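Local coordinates for protein aminopeptidase (Aneurinibacillus sp. AM-1, PDB 5IB9) that probably removes amino-terminal residues from peptides as a zinc-dependent aminopeptidase of the M28 family, here with a bestatin-type inhibitor bound, at residues N17-N20 and T21-L25; E45-F48 and K49-Y53; A176-A179 and N180-G184; T248-L251 and A252-S256. All coordinates share one frame; numbering follows the deposited sequence.

Contact 1: N17-N20 and T21-L25; sequences NMYN and TIQFL
The amides of N20 and Q23, one helical turn apart on helix 15-25, run side by side in the same direction with their planes only 11° apart. Their oxygens face one another, N20 OD1 standing 3.7 Å from Q23 OE1. N20 OD1 also lies in the plane of the Y19 ring, at its edge, while Q23 NE2 comes to that ring obliquely, 4.5 Å from Y19 CE2. The F24 ring has L25 CD2 at its edge, in plane, and stacks on Y43 of helix 35-50. With CG anti to the backbone N (chi1 -176°) and the chain beyond it extended, Q23 carries its amide back alongside N20. A water donates to Q23 OE1 and, at 2.8 Å, to N20 O, which already takes F24 N at 3.0 Å. Beneath the side chains the helix bonds run unbroken, T21 N to N17 O being the shortest at 2.8 Å. N17 turns toward E250 of helix 238-256. M18 and I22 pack against L385 of helix 382-400, and this buried face lies beside a zinc site, the M18 side chain being about 5 Å from those of the zinc ligands T13 and D386. Since OD1 and OE1 are both acceptors, neither can satisfy the other; the two amides are not joined directly, and Q23 OE1 accepts instead from the water that links it to N20 O.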
loop_
_atom_site.group_PDB
_atom_site.type_symbol
_atom_site.label_atom_id
_atom_site.label_comp_id
_atom_site.label_asym_id
_atom_site.label_seq_id
_atom_site.Cartn_x
_atom_site.Cartn_y
_atom_site.Cartn_z
ATOM N N ASN A 17 -0.190 17.355 -32.161
ATOM C CA ASN A 17 -0.505 17.468 -30.709
ATOM C C ASN A 17 0.443 16.480 -30.003
ATOM O O ASN A 17 1.052 16.778 -28.959
ATOM C CB ASN A 17 -1.935 17.145 -30.427
ATOM C CG ASN A 17 -2.899 18.186 -30.884
ATOM O OD1 ASN A 17 -2.502 19.336 -31.240
ATOM N ND2 ASN A 17 -4.195 17.861 -30.760
ATOM N N MET A 18 0.479 15.234 -30.530
ATOM C CA MET A 18 1.253 14.232 -29.805
ATOM C C MET A 18 2.710 14.488 -29.781
ATOM O O MET A 18 3.406 14.335 -28.803
ATOM C CB MET A 18 0.984 12.810 -30.380
ATOM C CG MET A 18 -0.471 12.466 -30.100
ATOM S SD MET A 18 -0.938 10.741 -30.619
ATOM C CE MET A 18 -1.018 10.906 -32.384
ATOM N N TYR A 19 3.253 14.920 -30.938
ATOM C CA TYR A 19 4.650 15.277 -30.963
ATOM C C TYR A 19 4.937 16.484 -29.991
ATOM O O TYR A 19 5.916 16.447 -29.292
ATOM C CB TYR A 19 5.001 15.742 -32.433
ATOM C CG TYR A 19 6.444 16.047 -32.690
ATOM C CD1 TYR A 19 7.403 15.065 -32.985
ATOM C CD2 TYR A 19 6.851 17.393 -32.565
ATOM C CE1 TYR A 19 8.798 15.435 -33.236
ATOM C CE2 TYR A 19 8.202 17.757 -32.767
ATOM C CZ TYR A 19 9.138 16.780 -33.074
ATOM O OH TYR A 19 10.470 17.207 -33.256
ATOM N N ASN A 20 4.022 17.431 -29.994
ATOM C CA ASN A 20 4.214 18.630 -29.069
ATOM C C ASN A 20 4.200 18.171 -27.592
ATOM O O ASN A 20 4.967 18.704 -26.775
ATOM C CB ASN A 20 3.138 19.655 -29.362
ATOM C CG ASN A 20 3.416 20.388 -30.707
ATOM O OD1 ASN A 20 4.479 20.238 -31.281
ATOM N ND2 ASN A 20 2.393 21.078 -31.206
ATOM N N THR A 21 3.303 17.232 -27.272
ATOM C CA THR A 21 3.417 16.730 -25.913
ATOM C C THR A 21 4.739 16.097 -25.569
ATOM O O THR A 21 5.343 16.339 -24.504
ATOM C CB THR A 21 2.263 15.637 -25.733
ATOM O OG1 THR A 21 0.984 16.236 -25.792
ATOM C CG2 THR A 21 2.462 14.856 -24.376
ATOM N N ILE A 22 5.279 15.279 -26.485
ATOM C CA ILE A 22 6.605 14.635 -26.230
ATOM C C ILE A 22 7.714 15.715 -26.123
ATOM O O ILE A 22 8.626 15.567 -25.307
ATOM C CB ILE A 22 6.982 13.522 -27.303
ATOM C CG1 ILE A 22 5.818 12.484 -27.265
ATOM C CG2 ILE A 22 8.300 12.944 -27.061
ATOM C CD1 ILE A 22 5.806 11.490 -28.526
ATOM N N GLN A 23 7.631 16.696 -27.010
ATOM C CA GLN A 23 8.650 17.758 -27.027
ATOM C C GLN A 23 8.631 18.446 -25.653
ATOM O O GLN A 23 9.723 18.625 -25.074
ATOM C CB GLN A 23 8.236 18.777 -28.066
ATOM C CG GLN A 23 9.302 19.889 -28.243
ATOM C CD GLN A 23 8.930 20.756 -29.460
ATOM O OE1 GLN A 23 7.752 21.104 -29.690
ATOM N NE2 GLN A 23 9.920 21.068 -30.269
ATOM N N PHE A 24 7.434 18.733 -25.145
ATOM C CA PHE A 24 7.357 19.399 -23.801
ATOM C C PHE A 24 7.986 18.485 -22.741
ATOM O O PHE A 24 8.811 18.904 -21.893
ATOM C CB PHE A 24 5.906 19.839 -23.432
ATOM C CG PHE A 24 5.857 20.452 -22.072
ATOM C CD1 PHE A 24 6.229 21.804 -21.900
ATOM C CD2 PHE A 24 5.642 19.615 -20.932
ATOM C CE1 PHE A 24 6.364 22.316 -20.559
ATOM C CE2 PHE A 24 5.785 20.085 -19.571
ATOM C CZ PHE A 24 6.114 21.506 -19.458
ATOM N N LEU A 25 7.519 17.202 -22.664
ATOM C CA LEU A 25 7.853 16.340 -21.563
ATOM C C LEU A 25 9.327 15.910 -21.509
ATOM O O LEU A 25 9.893 15.650 -20.472
ATOM C CB LEU A 25 6.896 15.064 -21.532
ATOM C CG LEU A 25 5.456 15.456 -21.191
ATOM C CD1 LEU A 25 4.733 14.155 -21.445
ATOM C CD2 LEU A 25 5.319 15.886 -19.755
HETATM O O HOH W 1 5.909 21.289 -27.278
#

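Contact 2: E45-F48 and K49-Y53; sequences EQQF and KSYGY
K49 lies alongside E45, both chains pointing the same way, and the two join at their ends through a salt bridge whose hydrogen bond, K49 NZ to E45 OE2 at 3.0 Å, is weak. CG of K49 stands anti to the carbonyl carbon (chi1 -81°), and the extended chain runs back over E45 O, so that K49 CE also packs 3.8 Å from E45 CG. A water accepts a hydrogen bond from K49 NZ and donates one to Q46 OE1, which ties a third side chain to the ammonium group; the other carboxylate oxygen, E45 OE1, is paired with R42. F48 turns its ring into the core against L249 and V206, and meets the second segment mainly through its backbone. F48 O accepts Y51 N at 3.1 Å and Y53 N at 3.2 Å, from opposite faces of the carbonyl plane, and also lies in the plane of the Y53 ring, near its edge. The carbonyl of Q47 is gripped by S50 OG at 2.7 Å, in the carbonyl plane and on a lone pair, while the Y51 ring lays one face over it: Q47 O sits above the ring centre, 3.2 Å from its plane. Y53 OH reaches onward to A252 O of helix 238-256. G52 takes a positive phi of 100°, its N bonding to K49 O at 2.9 Å inside the wider Y53 N to F48 O bond, and this nested pair round a glycine is the Schellman motif that ends helix 35-50.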
loop_
_atom_site.group_PDB
_atom_site.type_symbol
_atom_site.label_atom_id
_atom_site.label_comp_id
_atom_site.label_asym_id
_atom_site.label_seq_id
_atom_site.Cartn_x
_atom_site.Cartn_y
_atom_site.Cartn_z
ATOM N N GLU A 45 -2.210 17.265 -16.217
ATOM C CA GLU A 45 -3.508 17.713 -15.664
ATOM C C GLU A 45 -4.070 18.870 -16.488
ATOM O O GLU A 45 -5.296 18.850 -16.847
ATOM C CB GLU A 45 -3.170 18.163 -14.203
ATOM C CG GLU A 45 -4.408 18.954 -13.684
ATOM C CD GLU A 45 -4.124 19.537 -12.293
ATOM O OE1 GLU A 45 -3.035 19.440 -11.774
ATOM O OE2 GLU A 45 -5.103 20.137 -11.843
ATOM N N GLN A 46 -3.249 19.856 -16.831
ATOM C CA GLN A 46 -3.701 21.001 -17.644
ATOM C C GLN A 46 -4.223 20.589 -18.973
ATOM O O GLN A 46 -5.241 21.116 -19.429
ATOM C CB GLN A 46 -2.590 22.036 -17.786
ATOM C CG GLN A 46 -3.009 23.234 -18.695
ATOM C CD GLN A 46 -4.237 23.952 -18.184
ATOM O OE1 GLN A 46 -4.518 24.023 -16.949
ATOM N NE2 GLN A 46 -4.956 24.554 -19.119
ATOM N N GLN A 47 -3.540 19.634 -19.608
ATOM C CA GLN A 47 -4.032 19.241 -20.934
ATOM C C GLN A 47 -5.381 18.574 -20.840
ATOM O O GLN A 47 -6.334 18.892 -21.588
ATOM C CB GLN A 47 -3.094 18.306 -21.689
ATOM C CG GLN A 47 -1.698 18.879 -21.882
ATOM C CD GLN A 47 -1.577 20.389 -22.116
ATOM O OE1 GLN A 47 -0.965 21.099 -21.243
ATOM N NE2 GLN A 47 -2.148 20.885 -23.204
ATOM N N PHE A 48 -5.551 17.669 -19.856
ATOM C CA PHE A 48 -6.834 17.064 -19.766
ATOM C C PHE A 48 -7.920 18.095 -19.465
ATOM O O PHE A 48 -9.010 18.001 -19.985
ATOM C CB PHE A 48 -6.883 16.043 -18.607
ATOM C CG PHE A 48 -6.219 14.674 -18.888
ATOM C CD1 PHE A 48 -6.558 13.867 -19.951
ATOM C CD2 PHE A 48 -5.224 14.218 -17.984
ATOM C CE1 PHE A 48 -6.023 12.574 -20.124
ATOM C CE2 PHE A 48 -4.729 12.905 -18.144
ATOM C CZ PHE A 48 -5.114 12.129 -19.209
ATOM N N LYS A 49 -7.595 19.041 -18.587
ATOM C CA LYS A 49 -8.612 20.054 -18.252
ATOM C C LYS A 49 -8.929 20.821 -19.512
ATOM O O LYS A 49 -10.140 21.225 -19.679
ATOM C CB LYS A 49 -8.109 20.996 -17.172
ATOM C CG LYS A 49 -8.207 20.465 -15.806
ATOM C CD LYS A 49 -7.586 21.613 -14.889
ATOM C CE LYS A 49 -7.398 21.259 -13.465
ATOM N NZ LYS A 49 -6.617 22.488 -12.833
ATOM N N SER A 50 -7.955 21.096 -20.357
ATOM C CA SER A 50 -8.215 21.888 -21.585
ATOM C C SER A 50 -9.173 21.217 -22.558
ATOM O O SER A 50 -9.762 21.883 -23.446
ATOM C CB SER A 50 -6.977 22.273 -22.279
ATOM O OG SER A 50 -6.442 21.192 -23.073
ATOM N N TYR A 51 -9.311 19.866 -22.472
ATOM C CA TYR A 51 -10.230 19.124 -23.353
ATOM C C TYR A 51 -11.605 19.028 -22.705
ATOM O O TYR A 51 -12.536 18.327 -23.198
ATOM C CB TYR A 51 -9.740 17.650 -23.570
ATOM C CG TYR A 51 -8.295 17.534 -23.940
ATOM C CD1 TYR A 51 -7.543 16.385 -23.570
ATOM C CD2 TYR A 51 -7.659 18.444 -24.717
ATOM C CE1 TYR A 51 -6.199 16.311 -23.950
ATOM C CE2 TYR A 51 -6.325 18.382 -25.029
ATOM C CZ TYR A 51 -5.609 17.218 -24.718
ATOM O OH TYR A 51 -4.256 17.074 -25.018
ATOM N N GLY A 52 -11.733 19.602 -21.510
ATOM C CA GLY A 52 -12.975 19.599 -20.790
ATOM C C GLY A 52 -13.168 18.606 -19.684
ATOM O O GLY A 52 -14.226 18.495 -19.116
ATOM N N TYR A 53 -12.114 17.866 -19.332
ATOM C CA TYR A 53 -12.182 16.899 -18.286
ATOM C C TYR A 53 -12.023 17.485 -16.851
ATOM O O TYR A 53 -11.232 18.401 -16.618
ATOM C CB TYR A 53 -11.058 15.838 -18.464
ATOM C CG TYR A 53 -11.315 14.903 -19.656
ATOM C CD1 TYR A 53 -11.913 13.681 -19.475
ATOM C CD2 TYR A 53 -10.858 15.239 -20.937
ATOM C CE1 TYR A 53 -12.154 12.855 -20.542
ATOM C CE2 TYR A 53 -11.143 14.407 -22.028
ATOM C CZ TYR A 53 -11.815 13.226 -21.838
ATOM O OH TYR A 53 -12.068 12.354 -22.899
HETATM O O HOH W 2 -4.384 22.835 -14.605
#

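Contact 3: A176-A179 and N180-G184; sequences ALAA and NLRAG
R182 lays one face of its guanidinium over the methyl of A178, with A178 CB 3.8 Å above the plane and offset toward the rim. The overlap falls at the C-terminal end of helix 171-182, which stops in a Schellman motif at G184; the helix packs on strands 91-99, 117-121 and 187-210 and belongs with the protease-associated domain. A bend at chi3 (-142°) folds the arginine back along the helix, and its CG passes 3.1 Å from A178 O. Y99 of strand 91-99 touches both R182 and A178. Two residues earlier, the amide of N180 lies against A176 O, its CG 3.4 Å away; N180 OD1 and A176 O are both acceptors and make no bond, while A176 O is satisfied by the straight hydrogen bond from N180 N at 3.0 Å. With an alanine here the amide would be gone, which is likely to uncover A176 O and to open a gap beside I187, on which the asparagine packs. L181 packs on L97, L119 and I187. At the last turn, A183 N reaches A179 O only weakly, and G184 N bonds to L181 O. R182 NH1 comes to rest 3.3 Å from A179 CA.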
loop_
_atom_site.group_PDB
_atom_site.type_symbol
_atom_site.label_atom_id
_atom_site.label_comp_id
_atom_site.label_asym_id
_atom_site.label_seq_id
_atom_site.Cartn_x
_atom_site.Cartn_y
_atom_site.Cartn_z
ATOM N N ALA A 176 35.146 -16.483 -13.618
ATOM C CA ALA A 176 36.532 -16.767 -13.367
ATOM C C ALA A 176 36.737 -16.944 -11.854
ATOM O O ALA A 176 37.433 -17.895 -11.407
ATOM C CB ALA A 176 37.390 -15.636 -13.893
ATOM N N LEU A 177 36.171 -16.008 -11.073
ATOM C CA LEU A 177 36.183 -16.130 -9.613
ATOM C C LEU A 177 35.507 -17.418 -9.169
ATOM O O LEU A 177 36.064 -18.167 -8.284
ATOM C CB LEU A 177 35.563 -14.865 -8.946
ATOM C CG LEU A 177 36.487 -13.648 -8.841
ATOM C CD1 LEU A 177 35.617 -12.376 -8.568
ATOM C CD2 LEU A 177 37.535 -13.779 -7.789
ATOM N N ALA A 178 34.358 -17.743 -9.752
ATOM C CA ALA A 178 33.633 -18.937 -9.365
ATOM C C ALA A 178 34.505 -20.154 -9.705
ATOM O O ALA A 178 34.468 -21.105 -8.955
ATOM C CB ALA A 178 32.287 -19.041 -10.051
ATOM N N ALA A 179 35.241 -20.112 -10.837
ATOM C CA ALA A 179 36.050 -21.266 -11.262
ATOM C C ALA A 179 37.138 -21.498 -10.186
ATOM O O ALA A 179 37.314 -22.652 -9.698
ATOM C CB ALA A 179 36.711 -21.043 -12.695
ATOM N N ASN A 180 37.841 -20.429 -9.845
ATOM C CA ASN A 180 38.917 -20.491 -8.836
ATOM C C ASN A 180 38.413 -20.958 -7.489
ATOM O O ASN A 180 39.042 -21.785 -6.812
ATOM C CB ASN A 180 39.663 -19.180 -8.744
ATOM C CG ASN A 180 40.361 -18.837 -10.057
ATOM O OD1 ASN A 180 40.187 -19.550 -11.044
ATOM N ND2 ASN A 180 41.139 -17.763 -10.075
ATOM N N LEU A 181 37.245 -20.478 -7.089
ATOM C CA LEU A 181 36.677 -20.986 -5.814
ATOM C C LEU A 181 36.354 -22.475 -5.888
ATOM O O LEU A 181 36.612 -23.248 -4.964
ATOM C CB LEU A 181 35.436 -20.163 -5.344
ATOM C CG LEU A 181 35.920 -18.720 -5.083
ATOM C CD1 LEU A 181 34.709 -17.714 -5.073
ATOM C CD2 LEU A 181 36.659 -18.566 -3.736
ATOM N N ARG A 182 35.725 -22.913 -6.987
ATOM C CA ARG A 182 35.403 -24.291 -7.124
ATOM C C ARG A 182 36.705 -25.134 -7.088
ATOM O O ARG A 182 36.666 -26.277 -6.652
ATOM C CB ARG A 182 34.636 -24.544 -8.424
ATOM C CG ARG A 182 33.209 -23.910 -8.459
ATOM C CD ARG A 182 32.459 -24.462 -9.712
ATOM N NE ARG A 182 31.597 -23.511 -10.442
ATOM C CZ ARG A 182 31.967 -22.782 -11.511
ATOM N NH1 ARG A 182 33.202 -22.834 -11.985
ATOM N NH2 ARG A 182 31.091 -21.963 -12.111
ATOM N N ALA A 183 37.792 -24.545 -7.556
ATOM C CA ALA A 183 39.072 -25.284 -7.723
ATOM C C ALA A 183 39.827 -25.343 -6.375
ATOM O O ALA A 183 40.917 -25.933 -6.307
ATOM C CB ALA A 183 39.956 -24.633 -8.769
ATOM N N GLY A 184 39.263 -24.723 -5.336
ATOM C CA GLY A 184 39.820 -24.864 -3.978
ATOM C C GLY A 184 40.600 -23.642 -3.544
ATOM O O GLY A 184 41.166 -23.661 -2.444
#

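Contact 4: T248-L251 and A252-S256; sequences TLEL and ARVMS
R253 grips the carboxylate of E250 side-on with two nitrogens, one for each oxygen: NE bonds to E250 OE1 at 2.9 Å and NH2 to E250 OE2 at 2.8 Å. Both bonds are nearly straight and arrive on the syn sides of the oxygens, in the guanidinium plane; the two flat groups are turned 29° apart, which leaves the donors somewhat out of the carboxylate plane. A bend at chi2 of E250 (61°) and one at chi3 of R253 (75°) bring the groups together over a single turn. Each oxygen has a second donor, OE1 from N17 ND2 and OE2 from the backbone N of D14. D14 follows the zinc ligand T13, whose side chain is about 4 Å from that of L251, so the pair stands beside this zinc site and may steady it from the second shell. Four donors on a buried carboxylate would be expected to favour its ionised form. Helix 238-256, which carries the pair, is the helix of a beta-alpha-beta crossover between the parallel strands 222-228 and 263-269 of the M28 peptidase fold. With a methionine in place of R253, the acid would probably be left buried without its countercharge, held by the two neutral donors alone. Along the backbone, E250 O takes V254 N at 2.8 Å and L251 O takes M255 N at 2.8 Å. V254 CG2 packs 3.3 Å from the same E250 O, beside the salt bridge. T248 OG1 is bonded to G244 O and S227 OG. R253 O is met by S256 OG at 2.7 Å, in the carbonyl plane and on a lone pair.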
loop_
_atom_site.group_PDB
_atom_site.type_symbol
_atom_site.label_atom_id
_atom_site.label_comp_id
_atom_site.label_asym_id
_atom_site.label_seq_id
_atom_site.Cartn_x
_atom_site.Cartn_y
_atom_site.Cartn_z
ATOM N N THR A 248 -2.290 8.904 -24.847
ATOM C CA THR A 248 -3.327 8.938 -23.801
ATOM C C THR A 248 -4.081 10.302 -23.845
ATOM O O THR A 248 -5.298 10.291 -23.899
ATOM C CB THR A 248 -2.746 8.688 -22.423
ATOM O OG1 THR A 248 -2.178 7.365 -22.376
ATOM C CG2 THR A 248 -3.881 8.712 -21.321
ATOM N N LEU A 249 -3.326 11.395 -23.880
ATOM C CA LEU A 249 -3.921 12.754 -23.937
ATOM C C LEU A 249 -4.690 12.914 -25.227
ATOM O O LEU A 249 -5.788 13.397 -25.190
ATOM C CB LEU A 249 -2.796 13.796 -23.792
ATOM C CG LEU A 249 -2.218 13.989 -22.430
ATOM C CD1 LEU A 249 -1.073 14.997 -22.535
ATOM C CD2 LEU A 249 -3.321 14.563 -21.487
ATOM N N GLU A 250 -4.060 12.488 -26.333
ATOM C CA GLU A 250 -4.694 12.730 -27.618
ATOM C C GLU A 250 -6.014 11.946 -27.710
ATOM O O GLU A 250 -7.032 12.416 -28.258
ATOM C CB GLU A 250 -3.727 12.511 -28.749
ATOM C CG GLU A 250 -4.388 12.790 -30.157
ATOM C CD GLU A 250 -4.928 14.199 -30.429
ATOM O OE1 GLU A 250 -4.744 15.175 -29.665
ATOM O OE2 GLU A 250 -5.629 14.271 -31.476
ATOM N N LEU A 251 -6.036 10.688 -27.251
ATOM C CA LEU A 251 -7.254 9.943 -27.322
ATOM C C LEU A 251 -8.278 10.562 -26.362
ATOM O O LEU A 251 -9.515 10.547 -26.655
ATOM C CB LEU A 251 -7.090 8.416 -26.988
ATOM C CG LEU A 251 -6.266 7.763 -28.128
ATOM C CD1 LEU A 251 -6.043 6.336 -27.708
ATOM C CD2 LEU A 251 -6.965 7.812 -29.481
ATOM N N ALA A 252 -7.827 11.101 -25.197
ATOM C CA ALA A 252 -8.855 11.784 -24.360
ATOM C C ALA A 252 -9.427 13.008 -25.133
ATOM O O ALA A 252 -10.594 13.205 -25.021
ATOM C CB ALA A 252 -8.199 12.294 -23.094
ATOM N N ARG A 253 -8.628 13.758 -25.892
ATOM C CA ARG A 253 -9.161 14.895 -26.636
ATOM C C ARG A 253 -10.090 14.380 -27.681
ATOM O O ARG A 253 -11.229 14.884 -27.854
ATOM C CB ARG A 253 -8.008 15.580 -27.263
ATOM C CG ARG A 253 -8.470 16.924 -27.955
ATOM C CD ARG A 253 -7.336 17.578 -28.754
ATOM N NE ARG A 253 -7.176 16.807 -29.977
ATOM C CZ ARG A 253 -7.989 16.822 -31.020
ATOM N NH1 ARG A 253 -8.998 17.712 -31.031
ATOM N NH2 ARG A 253 -7.768 15.952 -32.048
ATOM N N VAL A 254 -9.682 13.336 -28.394
ATOM C CA VAL A 254 -10.598 12.772 -29.443
ATOM C C VAL A 254 -11.924 12.344 -28.860
ATOM O O VAL A 254 -12.991 12.669 -29.431
ATOM C CB VAL A 254 -9.903 11.575 -30.168
ATOM C CG1 VAL A 254 -10.940 10.786 -31.043
ATOM C CG2 VAL A 254 -8.806 12.147 -31.062
ATOM N N MET A 255 -11.920 11.597 -27.733
ATOM C CA MET A 255 -13.145 11.049 -27.218
ATOM C C MET A 255 -13.985 12.197 -26.655
ATOM O O MET A 255 -15.240 12.043 -26.584
ATOM C CB MET A 255 -12.898 10.027 -26.102
ATOM C CG MET A 255 -12.135 8.865 -26.686
ATOM S SD MET A 255 -13.227 7.915 -27.807
ATOM C CE MET A 255 -12.077 6.535 -28.052
ATOM N N SER A 256 -13.400 13.344 -26.383
ATOM C CA SER A 256 -14.226 14.468 -25.839
ATOM C C SER A 256 -15.183 14.977 -26.923
ATOM O O SER A 256 -16.190 15.668 -26.597
ATOM C CB SER A 256 -13.395 15.615 -25.300
ATOM O OG SER A 256 -12.806 16.404 -26.308
#

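In the fold
From the N terminus the contacts come strictly in series, none nesting in or crossing another, and each spans nine consecutive residues along or at the end of one helix, with no long loop to close. Contact 1 lies on helix 15-25, contact 2 finishes the next helix, 35-50, and contact 4 falls on the later helix 238-256. Contacts 1 and 2 do not meet, their nearest atoms being about 5 Å apart, although their helices do through F24 and Y43. Contact 4 packs against both and ties them to the unit of strand 222-228, helix 238-256 and strand 263-269. Contact 3 stands alone in the protease-associated domain, its centre 53 to 61 Å from the other three and across the chain's centre.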